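Local structure of L-lysine 6-oxidase (Marinomonas mediterranea, 3WEU) at residues A[26-31]-A[436-441]; A[318-322]-A[342-346]. The protein oxidises the side-chain amine of free L-lysine with a cysteine tryptophylquinone cofactor, releasing ammonium and hydrogen peroxide, the latter responsible for its antibacterial action. All coordinates share one frame; numbering follows the deposited sequence.

Contact 1 (A[26-31]-A[436-441])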
loop_
_atom_site.group_PDB
_atom_site.type_symbol
_atom_site.label_atom_id
_atom_site.label_comp_id
_atom_site.label_asym_id
_atom_site.label_seq_id
_atom_site.Cartn_x
_atom_site.Cartn_y
_atom_site.Cartn_z
ATOM N N PRO A 26 10.452 38.309 14.681
ATOM C CA PRO A 26 9.528 39.430 14.611
ATOM C C PRO A 26 9.637 40.203 15.916
ATOM O O PRO A 26 9.942 39.606 16.935
ATOM C CB PRO A 26 8.177 38.751 14.604
ATOM C CG PRO A 26 8.399 37.423 13.910
ATOM C CD PRO A 26 9.787 37.016 14.385
ATOM N N MET A 27 9.315 41.475 15.870
ATOM C CA MET A 27 9.426 42.361 16.993
ATOM C C MET A 27 8.079 42.837 17.458
ATOM O O MET A 27 7.979 43.607 18.390
ATOM C CB MET A 27 10.341 43.524 16.663
ATOM C CG MET A 27 11.760 42.957 16.447
ATOM S SD MET A 27 12.974 44.196 15.893
ATOM C CE MET A 27 13.466 44.710 17.556
ATOM N N GLU A 28 7.019 42.304 16.866
ATOM C CA GLU A 28 5.698 42.604 17.313
ATOM C C GLU A 28 4.772 41.530 16.769
ATOM O O GLU A 28 5.156 40.727 15.910
ATOM C CB GLU A 28 5.249 43.986 16.790
ATOM C CG GLU A 28 5.088 44.060 15.302
ATOM C CD GLU A 28 4.823 45.490 14.771
ATOM O OE1 GLU A 28 4.168 46.295 15.418
ATOM O OE2 GLU A 28 5.186 45.780 13.651
ATOM N N ILE A 29 3.567 41.513 17.294
ATOM C CA ILE A 29 2.503 40.579 16.814
ATOM C C ILE A 29 2.129 40.966 15.398
ATOM O O ILE A 29 1.838 42.106 15.096
ATOM C CB ILE A 29 1.301 40.579 17.734
ATOM C CG1 ILE A 29 1.703 40.150 19.148
ATOM C CG2 ILE A 29 0.200 39.690 17.197
ATOM C CD1 ILE A 29 0.515 39.900 20.024
ATOM N N GLY A 30 2.247 40.023 14.479
ATOM C CA GLY A 30 1.932 40.312 13.064
ATOM C C GLY A 30 3.123 40.948 12.329
ATOM O O GLY A 30 2.981 41.362 11.207
ATOM N N GLY A 31 4.279 40.996 13.005
ATOM C CA GLY A 31 5.452 41.617 12.476
ATOM C C GLY A 31 6.225 40.699 11.582
ATOM O O GLY A 31 6.266 39.465 11.811
ATOM N N THR A 436 5.068 39.365 24.480
ATOM C CA THR A 436 3.924 39.141 23.581
ATOM C C THR A 436 4.366 38.895 22.141
ATOM O O THR A 436 3.663 38.202 21.384
ATOM C CB THR A 436 2.930 40.296 23.690
ATOM O OG1 THR A 436 3.533 41.501 23.227
ATOM C CG2 THR A 436 2.470 40.448 25.107
ATOM N N ALA A 437 5.525 39.457 21.747
ATOM C CA ALA A 437 5.934 39.448 20.361
ATOM C C ALA A 437 6.359 38.091 19.887
ATOM O O ALA A 437 6.393 37.900 18.698
ATOM C CB ALA A 437 7.074 40.409 20.101
ATOM N N SER A 438 6.733 37.188 20.783
ATOM C CA SER A 438 7.125 35.873 20.354
ATOM C C SER A 438 5.878 35.025 20.164
ATOM O O SER A 438 5.520 34.627 19.027
ATOM C CB SER A 438 8.059 35.236 21.392
ATOM O OG SER A 438 7.485 35.360 22.688
ATOM N N ILE A 439 5.214 34.749 21.278
ATOM C CA ILE A 439 4.084 33.829 21.268
ATOM C C ILE A 439 2.806 34.427 20.704
ATOM O O ILE A 439 1.890 33.695 20.380
ATOM C CB ILE A 439 3.845 33.194 22.628
ATOM C CG1 ILE A 439 3.688 34.228 23.702
ATOM C CG2 ILE A 439 5.004 32.271 22.966
ATOM C CD1 ILE A 439 3.068 33.606 24.956
ATOM N N GLY A 440 2.749 35.737 20.538
ATOM C CA GLY A 440 1.607 36.380 19.869
ATOM C C GLY A 440 1.593 36.031 18.397
ATOM O O GLY A 440 0.533 36.141 17.756
ATOM N N ASN A 441 2.726 35.520 17.904
ATOM C CA ASN A 441 2.787 34.978 16.532
ATOM C C ASN A 441 2.520 33.488 16.395
ATOM O O ASN A 441 2.741 32.932 15.332
ATOM C CB ASN A 441 4.113 35.393 15.937
ATOM C CG ASN A 441 4.172 36.896 15.750
ATOM O OD1 ASN A 441 3.246 37.464 15.195
ATOM N ND2 ASN A 441 5.223 37.527 16.210
#
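Asn441 of segment 436-441 grips the type II beta turn that runs from Glu28 to Gly31 through both ends of its carboxamide. The loop between strands 22-24 and 34-36, in the N-terminal family region, is thereby held to a segment of the C-terminal one. Asn441 OD1 accepts from Gly30 N at 2.8 Å, the N-H pointing almost straight (176°) at a lone pair in the carbonyl plane. Asn441 ND2 donates to Glu28 O at 3.2 Å; that oxygen lies in the plane of the amide, whereas the nitrogen stands above the plane of the Glu28 carbonyl. Gly31 N, closing the turn, reaches Glu28 O from the opposite face, so two donors hold one oxygen. With both ends engaged the amide can hardly flip, and asparagine suits the place because it offers an acceptor and a donor side by side.

Van der Waals contacts add to these bonds. Ile29 lays its longer branch along the backbone of Thr436 and Gly440, and CG2, anti to the backbone N, meets Gly440 O. Gly440 has no CB, which lets Ile29 CD1 come within 3.7 Å of Gly440 CA. The small CB of Ala437 fits against the Met27 carbonyl group, and the Pro26 ring passes alongside the Asn441 amide, Pro26 CB 3.6 Å from Asn441 ND2. Gly30, in the third position of the turn, has phi 84°, an angle that favours glycine.

Contact 2 (A[318-322]-A[342-346])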
loop_
_atom_site.group_PDB
_atom_site.type_symbol
_atom_site.label_atom_id
_atom_site.label_comp_id
_atom_site.label_asym_id
_atom_site.label_seq_id
_atom_site.Cartn_x
_atom_site.Cartn_y
_atom_site.Cartn_z
ATOM N N MET A 318 -17.896 36.676 8.269
ATOM C CA MET A 318 -17.270 37.500 9.292
ATOM C C MET A 318 -17.160 38.962 8.934
ATOM O O MET A 318 -16.821 39.792 9.789
ATOM C CB MET A 318 -15.876 36.977 9.687
ATOM C CG MET A 318 -15.976 35.549 10.254
ATOM S SD MET A 318 -14.750 35.080 11.460
ATOM C CE MET A 318 -13.320 34.752 10.489
ATOM N N SER A 319 -17.567 39.287 7.710
ATOM C CA SER A 319 -17.397 40.664 7.223
ATOM C C SER A 319 -18.176 41.669 8.010
ATOM O O SER A 319 -17.723 42.799 8.203
ATOM C CB SER A 319 -17.651 40.743 5.712
ATOM O OG SER A 319 -19.000 40.496 5.529
ATOM N N GLY A 320 -19.352 41.315 8.482
ATOM C CA GLY A 320 -20.132 42.246 9.304
ATOM C C GLY A 320 -19.470 42.654 10.605
ATOM O O GLY A 320 -19.934 43.590 11.232
ATOM N N PHE A 321 -18.422 41.951 11.014
ATOM C CA PHE A 321 -17.765 42.216 12.234
ATOM C C PHE A 321 -16.587 43.172 12.067
ATOM O O PHE A 321 -15.943 43.522 13.081
ATOM C CB PHE A 321 -17.425 40.926 12.957
ATOM C CG PHE A 321 -18.666 40.123 13.254
ATOM C CD1 PHE A 321 -19.407 40.403 14.394
ATOM C CD2 PHE A 321 -19.204 39.222 12.337
ATOM C CE1 PHE A 321 -20.628 39.748 14.660
ATOM C CE2 PHE A 321 -20.421 38.591 12.571
ATOM C CZ PHE A 321 -21.138 38.841 13.744
ATOM N N PHE A 322 -16.279 43.563 10.839
ATOM C CA PHE A 322 -15.267 44.576 10.662
ATOM C C PHE A 322 -15.725 45.630 9.633
ATOM O O PHE A 322 -14.935 46.325 9.030
ATOM C CB PHE A 322 -13.903 44.023 10.358
ATOM C CG PHE A 322 -13.831 43.161 9.137
ATOM C CD1 PHE A 322 -13.387 43.673 7.956
ATOM C CD2 PHE A 322 -14.171 41.827 9.195
ATOM C CE1 PHE A 322 -13.244 42.866 6.811
ATOM C CE2 PHE A 322 -14.031 41.006 8.065
ATOM C CZ PHE A 322 -13.570 41.517 6.881
ATOM N N TYR A 342 -23.753 42.756 18.078
ATOM C CA TYR A 342 -22.429 42.327 17.609
ATOM C C TYR A 342 -21.869 41.278 18.585
ATOM O O TYR A 342 -21.483 40.189 18.214
ATOM C CB TYR A 342 -21.517 43.582 17.522
ATOM C CG TYR A 342 -20.106 43.410 17.044
ATOM C CD1 TYR A 342 -19.172 42.670 17.761
ATOM C CD2 TYR A 342 -19.677 44.026 15.860
ATOM C CE1 TYR A 342 -17.844 42.524 17.309
ATOM C CE2 TYR A 342 -18.375 43.847 15.404
ATOM C CZ TYR A 342 -17.461 43.122 16.137
ATOM O OH TYR A 342 -16.178 42.951 15.656
ATOM N N TYR A 343 -21.903 41.593 19.875
ATOM C CA TYR A 343 -21.429 40.707 20.896
ATOM C C TYR A 343 -22.212 39.394 21.004
ATOM O O TYR A 343 -21.637 38.328 21.197
ATOM C CB TYR A 343 -21.534 41.419 22.272
ATOM C CG TYR A 343 -21.256 40.505 23.432
ATOM C CD1 TYR A 343 -19.982 40.149 23.773
ATOM C CD2 TYR A 343 -22.283 39.993 24.211
ATOM C CE1 TYR A 343 -19.720 39.308 24.880
ATOM C CE2 TYR A 343 -22.046 39.168 25.296
ATOM C CZ TYR A 343 -20.743 38.822 25.631
ATOM O OH TYR A 343 -20.482 37.945 26.680
ATOM N N ASN A 344 -23.517 39.499 20.846
ATOM C CA ASN A 344 -24.372 38.317 21.013
ATOM C C ASN A 344 -24.229 37.345 19.856
ATOM O O ASN A 344 -24.710 36.230 19.943
ATOM C CB ASN A 344 -25.809 38.706 21.222
ATOM C CG ASN A 344 -26.078 39.201 22.627
ATOM O OD1 ASN A 344 -25.505 38.698 23.588
ATOM N ND2 ASN A 344 -27.128 39.991 22.749
ATOM N N TYR A 345 -23.514 37.743 18.786
ATOM C CA TYR A 345 -23.165 36.793 17.742
ATOM C C TYR A 345 -21.915 35.992 18.012
ATOM O O TYR A 345 -21.585 35.051 17.220
ATOM C CB TYR A 345 -23.028 37.537 16.417
ATOM C CG TYR A 345 -24.328 37.872 15.695
ATOM C CD1 TYR A 345 -25.361 36.905 15.530
ATOM C CD2 TYR A 345 -24.531 39.124 15.132
ATOM C CE1 TYR A 345 -26.536 37.212 14.787
ATOM C CE2 TYR A 345 -25.703 39.433 14.412
ATOM C CZ TYR A 345 -26.654 38.469 14.215
ATOM O OH TYR A 345 -27.729 38.746 13.515
ATOM N N PHE A 346 -21.198 36.315 19.099
ATOM C CA PHE A 346 -20.036 35.510 19.526
ATOM C C PHE A 346 -20.497 34.349 20.351
ATOM O O PHE A 346 -21.390 34.479 21.174
ATOM C CB PHE A 346 -18.992 36.364 20.229
ATOM C CG PHE A 346 -18.200 37.223 19.257
ATOM C CD1 PHE A 346 -18.781 38.275 18.585
ATOM C CD2 PHE A 346 -16.887 36.941 19.044
ATOM C CE1 PHE A 346 -18.064 39.026 17.661
ATOM C CE2 PHE A 346 -16.129 37.653 18.132
ATOM C CZ PHE A 346 -16.714 38.694 17.422
#
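The ring of Phe321 stands edge-on over Tyr342, its CD1 3.6 Å above the centre of one tyrosine face in an edge-to-face pair with planes at 76°. Farther round the same edge, at CE1 and CZ, lie the Tyr342 carbonyl oxygen and Tyr345 CB, the latter 3.5 Å from Phe321 CZ. Phe346 turns its own edge toward a face of Phe321 in an offset edge-to-face pair, Phe346 CE1 3.8 Å from Phe321 CD1, with the rings perpendicular. These four residues form an aromatic cluster between the short 3-10 segment 318-321 and segment 342-346, which continues the run of helix 336-344. Tyr342 also pairs edge-to-face with Trp416 and Tyr328, which extend the aromatic packing.

Tyr342 reaches the 3-10 turn because chi1 of -179° carries its ring away from the backbone N, and there Tyr342 OH donates to Phe321 O at 2.6 Å along an in-plane lone pair. Tyrosine fits here because one ring supplies both an aromatic face and a polar end, while phenylalanine at 321 adds bulk without another group needing a partner. The chemistry implies a buried hydrophobic joint given direction by one hydrogen bond, which satisfies a main-chain carbonyl and limits how far Tyr342 can move against the Phe321 edge.

Overall arrangement
From the N terminus the chain runs through strand 4-13 and strand 22-24 into the loop that supplies residues 26-31. Some 400 residues follow before helix 433-439 returns to close contact 1, which joins the N-terminal family region to the C-terminal one. Within that long excursion the chain makes helix 295-308, the 3-10 segment 318-321 and helix 336-344, and contact 2 closes a short local loop there; the smaller loop thus lies wholly within the larger, and the two do not cross. Their centres are 25 Å apart and their nearest atoms about 16 Å, so they do not touch: one ties distant regions, the other neighbouring helical pieces.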